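Local atomic coordinates of membrane protein (Acinetobacter baumannii AB307-0294, PDB entry 5DL5), a protein that forms an outer-membrane beta-barrel of the OprD porin family that probably lets small molecules, including some antibiotics, into the cell. Residues A[39-44]-A[48-53]; A[372-377]-A[406-411]. All coordinates share one frame; numbering follows the deposited sequence.

Both contacts lie at the same end of the porin barrel, their centres about 17 Å apart. Interaction 1 pairs the ends of strands 29-43 and 50-62 in a hairpin; interaction 2 sets the loop after strand 394-404 against strand 371-384. Strand 416-428, which follows that loop, pairs with strand 29-43, so the loop's return path leads directly to the hairpin. The two contacts also touch: Lys44 CE packs 3.4 Å from Gln409 OE1. A detergent molecule, C8E, is gripped by Arg41 of interaction 1, and the side chain of Glu374 of interaction 2 lies about 9 Å from the same C8E, nearest atoms.

Interaction 1. Residues A[39-44]-A[48-53]; sequences LTRDKK and KDTSSV. With C8E ((hydroxyethyloxy)tri(ethyloxy)octane), chain B.
Leu39 and Ser52, then Arg41 and Thr50, are hydrogen-bonded pairs of an antiparallel beta hairpin in the wall of the OprD-family barrel, with Thr40 and Ser51 the non-hydrogen-bonded pair between them. The strand axes run at 170°. Thr40 and Ser51 share one face, where the methyl CG2 of Thr40 rests 3.6 Å from Ser51 OG. Leu39, Arg41, Thr50 and Ser52 use the other face. There Arg41 and Thr50 lie side by side and point the same way, with Arg41 CB 3.4 Å from Thr50 OG1; that hydroxyl bonds to Asn92 outside the hairpin. With CG beside its own backbone N (chi1 -71°) and the chain extended from CG to NE, Arg41 carries its guanidinium away from the 48-53 strand. NE makes a salt bridge to Glu418, while NH1 reaches O15 of the C8E detergent at 2.9 Å and NH2 reaches O18 at 3.2 Å, so two nitrogens hold the detergent while the third is tied to Glu418. A water links Leu39 O to Ser52 OG, which is also bonded to the backbone N of Gly91. Near the turn Asp49 takes over from the backbone: its carboxylate lies close to that of Asp42, a proximity probably unfavourable in charge, and its OD1 accepts the backbone N of Lys43 at 2.7 Å, the nitrogen standing 45° above the carboxylate plane.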
ATOM      1  N   LEU A  39     -15.917  -3.435  -5.723  1.00 35.09           N
ATOM      2  CA  LEU A  39     -14.808  -3.837  -6.556  1.00 36.24           C
ATOM      3  C   LEU A  39     -15.244  -5.102  -7.291  1.00 37.98           C
ATOM      4  O   LEU A  39     -15.609  -6.108  -6.679  1.00 36.58           O
ATOM      5  CB  LEU A  39     -13.563  -4.095  -5.689  1.00 35.57           C
ATOM      6  CG  LEU A  39     -12.199  -4.283  -6.364  1.00 36.55           C
ATOM      7  CD1 LEU A  39     -10.989  -4.084  -5.359  1.00 37.98           C
ATOM      8  CD2 LEU A  39     -12.126  -5.563  -7.146  1.00 37.06           C
ATOM      9  N   THR A  40     -15.219  -5.037  -8.608  1.00 38.18           N
ATOM     10  CA  THR A  40     -15.525  -6.182  -9.438  1.00 39.90           C
ATOM     11  C   THR A  40     -14.427  -6.398 -10.488  1.00 38.04           C
ATOM     12  O   THR A  40     -13.886  -5.448 -11.090  1.00 38.87           O
ATOM     13  CB  THR A  40     -16.872  -5.967 -10.228  1.00 43.42           C
ATOM     14  OG1 THR A  40     -16.701  -4.938 -11.202  1.00 40.92           O
ATOM     15  CG2 THR A  40     -18.070  -5.596  -9.303  1.00 44.60           C
ATOM     16  N   ARG A  41     -14.177  -7.649 -10.806  1.00 40.26           N
ATOM     17  CA  ARG A  41     -13.253  -8.087 -11.880  1.00 41.17           C
ATOM     18  C   ARG A  41     -13.972  -9.148 -12.735  1.00 47.11           C
ATOM     19  O   ARG A  41     -14.346 -10.248 -12.218  1.00 42.45           O
ATOM     20  CB  ARG A  41     -12.090  -8.787 -11.237  1.00 41.20           C
ATOM     21  CG  ARG A  41     -11.189  -7.815 -10.487  1.00 41.53           C
ATOM     22  CD  ARG A  41      -9.712  -8.278 -10.316  1.00 42.68           C
ATOM     23  NE  ARG A  41      -9.048  -7.257  -9.500  1.00 41.94           N
ATOM     24  CZ  ARG A  41      -7.874  -7.383  -8.902  1.00 39.64           C
ATOM     25  NH1 ARG A  41      -7.234  -8.479  -8.972  1.00 39.60           N
ATOM     26  NH2 ARG A  41      -7.385  -6.408  -8.198  1.00 39.60           N
ATOM     27  N   ASP A  42     -14.205  -8.796 -14.014  1.00 46.51           N
ATOM     28  CA  ASP A  42     -14.782  -9.676 -15.016  1.00 46.49           C
ATOM     29  C   ASP A  42     -13.664 -10.303 -15.787  1.00 45.12           C
ATOM     30  O   ASP A  42     -12.843  -9.594 -16.376  1.00 47.92           O
ATOM     31  CB  ASP A  42     -15.676  -8.870 -15.945  1.00 50.82           C
ATOM     32  CG  ASP A  42     -16.860  -8.234 -15.176  1.00 60.17           C
ATOM     33  OD1 ASP A  42     -17.090  -8.533 -13.972  1.00 59.29           O
ATOM     34  OD2 ASP A  42     -17.563  -7.376 -15.741  1.00 67.79           O
ATOM     35  N   LYS A  43     -13.587 -11.609 -15.777  1.00 44.57           N
ATOM     36  CA  LYS A  43     -12.470 -12.343 -16.417  1.00 47.24           C
ATOM     37  C   LYS A  43     -12.993 -13.241 -17.581  1.00 50.33           C
ATOM     38  O   LYS A  43     -14.178 -13.336 -17.782  1.00 51.38           O
ATOM     39  CB  LYS A  43     -11.678 -13.066 -15.348  1.00 47.27           C
ATOM     40  CG  LYS A  43     -11.224 -12.146 -14.196  1.00 46.03           C
ATOM     41  CD  LYS A  43      -9.880 -12.650 -13.754  1.00 49.71           C
ATOM     42  CE  LYS A  43      -9.391 -11.989 -12.488  1.00 49.60           C
ATOM     43  NZ  LYS A  43      -8.258 -12.744 -11.977  1.00 53.65           N
ATOM     44  N   LYS A  44     -12.142 -13.848 -18.395  1.00 56.10           N
ATOM     45  CA  LYS A  44     -12.692 -14.595 -19.550  1.00 59.42           C
ATOM     46  C   LYS A  44     -13.332 -15.955 -19.043  1.00 65.34           C
ATOM     47  O   LYS A  44     -13.254 -16.296 -17.829  1.00 62.34           O
ATOM     48  CB  LYS A  44     -11.733 -14.697 -20.715  1.00 62.81           C
ATOM     49  CG  LYS A  44     -10.247 -14.811 -20.425  1.00 66.59           C
ATOM     50  CD  LYS A  44      -9.472 -15.190 -21.702  1.00 69.97           C
ATOM     51  CE  LYS A  44      -7.999 -15.186 -21.398  1.00 69.90           C
ATOM     52  NZ  LYS A  44      -7.188 -16.069 -22.258  1.00 74.07           N
ATOM     53  N   LYS A  48     -12.333 -17.091 -12.773  1.00 58.56           N
ATOM     54  CA  LYS A  48     -13.249 -16.651 -11.697  1.00 56.62           C
ATOM     55  C   LYS A  48     -13.512 -15.137 -11.631  1.00 50.07           C
ATOM     56  O   LYS A  48     -12.651 -14.404 -11.203  1.00 46.81           O
ATOM     57  CB  LYS A  48     -12.666 -16.977 -10.299  1.00 60.98           C
ATOM     58  CG  LYS A  48     -12.502 -18.433  -9.877  1.00 69.90           C
ATOM     59  CD  LYS A  48     -11.164 -18.668  -9.136  1.00 72.94           C
ATOM     60  CE  LYS A  48     -11.070 -20.045  -8.500  1.00 74.92           C
ATOM     61  NZ  LYS A  48     -11.888 -20.111  -7.262  1.00 74.72           N
ATOM     62  N   ASP A  49     -14.748 -14.726 -11.845  1.00 44.63           N
ATOM     63  CA  ASP A  49     -15.185 -13.353 -11.679  1.00 44.02           C
ATOM     64  C   ASP A  49     -15.358 -13.039 -10.181  1.00 44.35           C
ATOM     65  O   ASP A  49     -15.794 -13.914  -9.415  1.00 44.24           O
ATOM     66  CB  ASP A  49     -16.517 -13.142 -12.365  1.00 44.12           C
ATOM     67  CG  ASP A  49     -16.409 -13.057 -13.877  1.00 48.25           C
ATOM     68  OD1 ASP A  49     -15.335 -13.263 -14.513  1.00 47.53           O
ATOM     69  OD2 ASP A  49     -17.473 -12.779 -14.430  1.00 53.52           O
ATOM     70  N   THR A  50     -14.948 -11.839  -9.763  1.00 39.38           N
ATOM     71  CA  THR A  50     -15.110 -11.469  -8.389  1.00 41.67           C
ATOM     72  C   THR A  50     -15.996 -10.200  -8.380  1.00 40.65           C
ATOM     73  O   THR A  50     -16.012  -9.374  -9.330  1.00 38.37           O
ATOM     74  CB  THR A  50     -13.809 -11.299  -7.647  1.00 39.88           C
ATOM     75  OG1 THR A  50     -13.009 -10.357  -8.363  1.00 37.89           O
ATOM     76  CG2 THR A  50     -13.044 -12.701  -7.361  1.00 40.19           C
ATOM     77  N   SER A  51     -16.773 -10.103  -7.318  1.00 39.25           N
ATOM     78  CA  SER A  51     -17.574  -8.890  -6.989  1.00 37.76           C
ATOM     79  C   SER A  51     -17.734  -8.778  -5.486  1.00 36.74           C
ATOM     80  O   SER A  51     -18.198  -9.734  -4.836  1.00 36.00           O
ATOM     81  CB  SER A  51     -18.950  -8.975  -7.647  1.00 39.91           C
ATOM     82  OG  SER A  51     -19.759  -7.877  -7.124  1.00 41.10           O
ATOM     83  N   SER A  52     -17.326  -7.641  -4.931  1.00 33.82           N
ATOM     84  CA  SER A  52     -17.279  -7.403  -3.529  1.00 33.52           C
ATOM     85  C   SER A  52     -17.897  -6.045  -3.269  1.00 33.79           C
ATOM     86  O   SER A  52     -17.420  -5.035  -3.797  1.00 34.11           O
ATOM     87  CB  SER A  52     -15.844  -7.471  -2.939  1.00 35.14           C
ATOM     88  OG  SER A  52     -15.267  -8.769  -3.213  1.00 33.57           O
ATOM     89  N   VAL A  53     -18.944  -6.004  -2.411  1.00 32.14           N
ATOM     90  CA  VAL A  53     -19.577  -4.724  -2.028  1.00 32.95           C
ATOM     91  C   VAL A  53     -19.762  -4.725  -0.518  1.00 32.22           C
ATOM     92  O   VAL A  53     -20.221  -5.771   0.056  1.00 32.00           O
ATOM     93  CB  VAL A  53     -20.925  -4.448  -2.720  1.00 33.38           C
ATOM     94  CG1 VAL A  53     -21.348  -2.998  -2.479  1.00 34.30           C
ATOM     95  CG2 VAL A  53     -20.895  -4.747  -4.223  1.00 34.11           C
TER
HETATM   96  C6  C8E B 501      -8.490 -14.922  -1.002  1.00 54.91           C
HETATM   97  C7  C8E B 501      -9.360 -13.983  -1.885  1.00 51.18           C
HETATM   98  C8  C8E B 501      -9.365 -14.280  -3.403  1.00 53.90           C
HETATM   99  O9  C8E B 501      -9.456 -13.092  -4.270  1.00 41.62           O
HETATM  100  C10 C8E B 501      -8.314 -13.095  -5.120  1.00 60.43           C
HETATM  101  C11 C8E B 501      -7.126 -12.427  -4.404  1.00 52.13           C
HETATM  102  O12 C8E B 501      -6.153 -11.974  -5.319  1.00 64.71           O
HETATM  103  C13 C8E B 501      -6.548 -10.953  -6.248  1.00 56.96           C
HETATM  104  C14 C8E B 501      -6.189  -9.588  -5.725  1.00 55.62           C
HETATM  105  O15 C8E B 501      -5.473  -8.773  -6.650  1.00 63.94           O
HETATM  106  C16 C8E B 501      -4.257  -9.273  -7.226  1.00 67.29           C
HETATM  107  C17 C8E B 501      -3.389  -8.030  -7.411  1.00 73.13           C
HETATM  108  O18 C8E B 501      -4.315  -6.916  -7.595  1.00 77.61           O
HETATM  109  C19 C8E B 501      -3.900  -5.679  -7.001  1.00 78.88           C
HETATM  110  C20 C8E B 501      -4.886  -4.595  -7.401  1.00 69.34           C
HETATM  111  O21 C8E B 501      -4.514  -3.210  -7.143  1.00 63.28           O
HETATM  112  O   HOH W   1     -13.962  -8.195  -5.483  1.00 37.64           O

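Interaction 2. Residues A[372-377]-A[406-411]; sequences AQEREF and DAYQGA
The loop between strands 394-404 and 416-428 folds back here against the start of strand 371-384 in the barrel wall. Ala372 meets it with its methyl: CB lies 4.2 Å from Ala407 CB and 4.3 Å from Tyr408 CB, a small apolar patch. Two residues on, on the same face of the strand, Glu374 meets the tyrosine ring. With CG wedged between the backbone N and the carbonyl carbon (chi1 62°) and the rest of the chain extended, Glu374 brings its carboxylate to the rim of Tyr408. OE2 lies in the ring plane, 3.6 Å from CE2, and so faces the ring's edge and not its pi cloud. The carboxylate and ring planes stand 90° apart. CG of Tyr408 is anti to its own backbone N, which turns the ring toward Glu374 so that its CE2 edge meets the carboxylate. A water bridges the two polar ends: it donates to Glu374 OE1 at 2.7 Å and makes a short 2.5 Å hydrogen bond with Tyr408 OH. The other oxygen, OE2, is bonded to the hydroxyls of Tyr402 and Ser324, and the Tyr408 ring also meets that of Tyr412, their planes about 15° apart. Both oxygens of this buried glutamate are thus hydrogen-bonded, OE1 accepting from the water, which may help to stabilise a charge, although Glu331 close to OE1 may pull its ionisation the other way.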
ATOM      1  N   ALA A 372       6.853 -13.274 -21.776  1.00 37.38           N
ATOM      2  CA  ALA A 372       5.426 -12.892 -21.554  1.00 35.84           C
ATOM      3  C   ALA A 372       5.339 -11.366 -21.331  1.00 34.02           C
ATOM      4  O   ALA A 372       6.355 -10.637 -21.094  1.00 33.37           O
ATOM      5  CB  ALA A 372       4.793 -13.676 -20.343  1.00 35.62           C
ATOM      6  N   GLN A 373       4.115 -10.876 -21.513  1.00 35.25           N
ATOM      7  CA  GLN A 373       3.813  -9.445 -21.534  1.00 33.71           C
ATOM      8  C   GLN A 373       2.465  -9.187 -20.921  1.00 34.93           C
ATOM      9  O   GLN A 373       1.626 -10.047 -20.910  1.00 33.22           O
ATOM     10  CB  GLN A 373       3.697  -8.962 -23.036  1.00 37.60           C
ATOM     11  CG  GLN A 373       4.958  -9.208 -23.785  1.00 40.85           C
ATOM     12  CD  GLN A 373       4.768  -9.225 -25.252  1.00 53.56           C
ATOM     13  OE1 GLN A 373       5.282  -8.382 -25.932  1.00 60.93           O
ATOM     14  NE2 GLN A 373       4.019 -10.211 -25.756  1.00 57.85           N
ATOM     15  N   GLU A 374       2.257  -7.942 -20.540  1.00 33.37           N
ATOM     16  CA  GLU A 374       0.988  -7.504 -20.041  1.00 33.78           C
ATOM     17  C   GLU A 374       0.829  -6.010 -20.327  1.00 33.19           C
ATOM     18  O   GLU A 374       1.831  -5.292 -20.518  1.00 32.02           O
ATOM     19  CB  GLU A 374       0.920  -7.710 -18.525  1.00 31.12           C
ATOM     20  CG  GLU A 374       1.943  -6.935 -17.724  1.00 30.43           C
ATOM     21  CD  GLU A 374       1.874  -7.229 -16.177  1.00 32.76           C
ATOM     22  OE1 GLU A 374       2.890  -7.116 -15.458  1.00 28.95           O
ATOM     23  OE2 GLU A 374       0.766  -7.558 -15.632  1.00 34.87           O
ATOM     24  N   ARG A 375      -0.421  -5.579 -20.414  1.00 33.27           N
ATOM     25  CA  ARG A 375      -0.691  -4.185 -20.432  1.00 35.23           C
ATOM     26  C   ARG A 375      -1.984  -3.804 -19.735  1.00 34.02           C
ATOM     27  O   ARG A 375      -2.945  -4.566 -19.741  1.00 33.89           O
ATOM     28  CB  ARG A 375      -0.825  -3.724 -21.914  1.00 37.21           C
ATOM     29  CG  ARG A 375      -2.067  -4.153 -22.576  1.00 41.17           C
ATOM     30  CD  ARG A 375      -2.046  -3.690 -24.035  1.00 48.90           C
ATOM     31  NE  ARG A 375      -3.296  -4.065 -24.604  1.00 55.66           N
ATOM     32  CZ  ARG A 375      -3.528  -5.173 -25.290  1.00 64.11           C
ATOM     33  NH1 ARG A 375      -2.533  -6.031 -25.569  1.00 63.09           N
ATOM     34  NH2 ARG A 375      -4.779  -5.416 -25.691  1.00 68.50           N
ATOM     35  N   GLU A 376      -1.993  -2.546 -19.321  1.00 34.14           N
ATOM     36  CA  GLU A 376      -3.063  -2.005 -18.580  1.00 36.67           C
ATOM     37  C   GLU A 376      -3.366  -0.586 -18.982  1.00 34.50           C
ATOM     38  O   GLU A 376      -2.466   0.262 -19.008  1.00 35.39           O
ATOM     39  CB  GLU A 376      -2.733  -2.024 -17.048  1.00 35.11           C
ATOM     40  CG  GLU A 376      -3.973  -1.788 -16.203  1.00 35.60           C
ATOM     41  CD  GLU A 376      -3.752  -1.963 -14.686  1.00 43.78           C
ATOM     42  OE1 GLU A 376      -4.610  -1.408 -13.934  1.00 43.58           O
ATOM     43  OE2 GLU A 376      -2.769  -2.638 -14.209  1.00 40.89           O
ATOM     44  N   PHE A 377      -4.611  -0.364 -19.306  1.00 34.20           N
ATOM     45  CA  PHE A 377      -5.225   0.971 -19.512  1.00 37.11           C
ATOM     46  C   PHE A 377      -6.117   1.361 -18.283  1.00 36.49           C
ATOM     47  O   PHE A 377      -7.102   0.667 -17.936  1.00 34.12           O
ATOM     48  CB  PHE A 377      -6.067   1.042 -20.805  1.00 40.85           C
ATOM     49  CG  PHE A 377      -6.580   2.457 -21.129  1.00 49.78           C
ATOM     50  CD1 PHE A 377      -5.742   3.598 -21.017  1.00 53.61           C
ATOM     51  CD2 PHE A 377      -7.942   2.687 -21.561  1.00 55.40           C
ATOM     52  CE1 PHE A 377      -6.234   4.887 -21.314  1.00 56.29           C
ATOM     53  CE2 PHE A 377      -8.409   3.975 -21.887  1.00 57.14           C
ATOM     54  CZ  PHE A 377      -7.576   5.058 -21.774  1.00 56.39           C
ATOM     55  N   ASP A 406      -0.748 -15.377 -23.067  1.00 43.53           N
ATOM     56  CA  ASP A 406      -1.277 -16.705 -22.670  1.00 50.97           C
ATOM     57  C   ASP A 406      -0.597 -17.311 -21.417  1.00 52.52           C
ATOM     58  O   ASP A 406      -1.302 -17.936 -20.578  1.00 54.25           O
ATOM     59  CB  ASP A 406      -1.069 -17.722 -23.787  1.00 55.59           C
ATOM     60  CG  ASP A 406      -1.815 -17.374 -24.984  1.00 64.17           C
ATOM     61  OD1 ASP A 406      -2.732 -16.558 -24.794  1.00 68.50           O
ATOM     62  OD2 ASP A 406      -1.550 -17.934 -26.101  1.00 77.19           O
ATOM     63  N   ALA A 407       0.725 -17.055 -21.302  1.00 45.98           N
ATOM     64  CA  ALA A 407       1.568 -17.618 -20.277  1.00 47.13           C
ATOM     65  C   ALA A 407       1.388 -16.922 -18.907  1.00 43.44           C
ATOM     66  O   ALA A 407       1.906 -17.380 -17.961  1.00 47.07           O
ATOM     67  CB  ALA A 407       3.014 -17.474 -20.765  1.00 50.09           C
ATOM     68  N   TYR A 408       0.735 -15.763 -18.855  1.00 41.14           N
ATOM     69  CA  TYR A 408       0.560 -14.922 -17.676  1.00 39.21           C
ATOM     70  C   TYR A 408      -0.897 -14.628 -17.419  1.00 38.95           C
ATOM     71  O   TYR A 408      -1.325 -13.472 -17.261  1.00 39.95           O
ATOM     72  CB  TYR A 408       1.334 -13.622 -17.836  1.00 36.06           C
ATOM     73  CG  TYR A 408       1.870 -12.897 -16.622  1.00 34.58           C
ATOM     74  CD1 TYR A 408       2.743 -13.529 -15.698  1.00 36.57           C
ATOM     75  CD2 TYR A 408       1.582 -11.556 -16.417  1.00 32.97           C
ATOM     76  CE1 TYR A 408       3.353 -12.842 -14.562  1.00 33.27           C
ATOM     77  CE2 TYR A 408       2.103 -10.900 -15.292  1.00 33.50           C
ATOM     78  CZ  TYR A 408       3.045 -11.553 -14.397  1.00 32.25           C
ATOM     79  OH  TYR A 408       3.474 -10.741 -13.377  1.00 33.33           O
ATOM     80  N   GLN A 409      -1.624 -15.693 -17.243  1.00 41.42           N
ATOM     81  CA  GLN A 409      -3.046 -15.670 -16.957  1.00 43.06           C
ATOM     82  C   GLN A 409      -3.134 -16.126 -15.481  1.00 41.24           C
ATOM     83  O   GLN A 409      -2.947 -15.314 -14.607  1.00 40.08           O
ATOM     84  CB  GLN A 409      -3.847 -16.554 -17.946  1.00 44.00           C
ATOM     85  CG  GLN A 409      -3.894 -16.025 -19.393  1.00 48.50           C
ATOM     86  CD  GLN A 409      -4.472 -14.614 -19.537  1.00 47.54           C
ATOM     87  OE1 GLN A 409      -5.624 -14.323 -19.100  1.00 44.50           O
ATOM     88  NE2 GLN A 409      -3.706 -13.742 -20.246  1.00 48.86           N
ATOM     89  N   GLY A 410      -3.313 -17.417 -15.233  1.00 43.77           N
ATOM     90  CA  GLY A 410      -3.459 -17.956 -13.893  1.00 48.04           C
ATOM     91  C   GLY A 410      -2.158 -17.791 -13.096  1.00 47.01           C
ATOM     92  O   GLY A 410      -2.217 -17.639 -11.888  1.00 47.35           O
ATOM     93  N   ALA A 411      -0.992 -17.746 -13.756  1.00 45.81           N
ATOM     94  CA  ALA A 411       0.220 -17.309 -13.066  1.00 44.25           C
ATOM     95  C   ALA A 411       0.146 -15.962 -12.398  1.00 43.51           C
ATOM     96  O   ALA A 411       0.998 -15.739 -11.573  1.00 40.61           O
ATOM     97  CB  ALA A 411       1.461 -17.377 -13.931  1.00 45.51           C
TER
HETATM   98  O   HOH W   2       3.040  -8.303 -13.034  1.00 31.83           O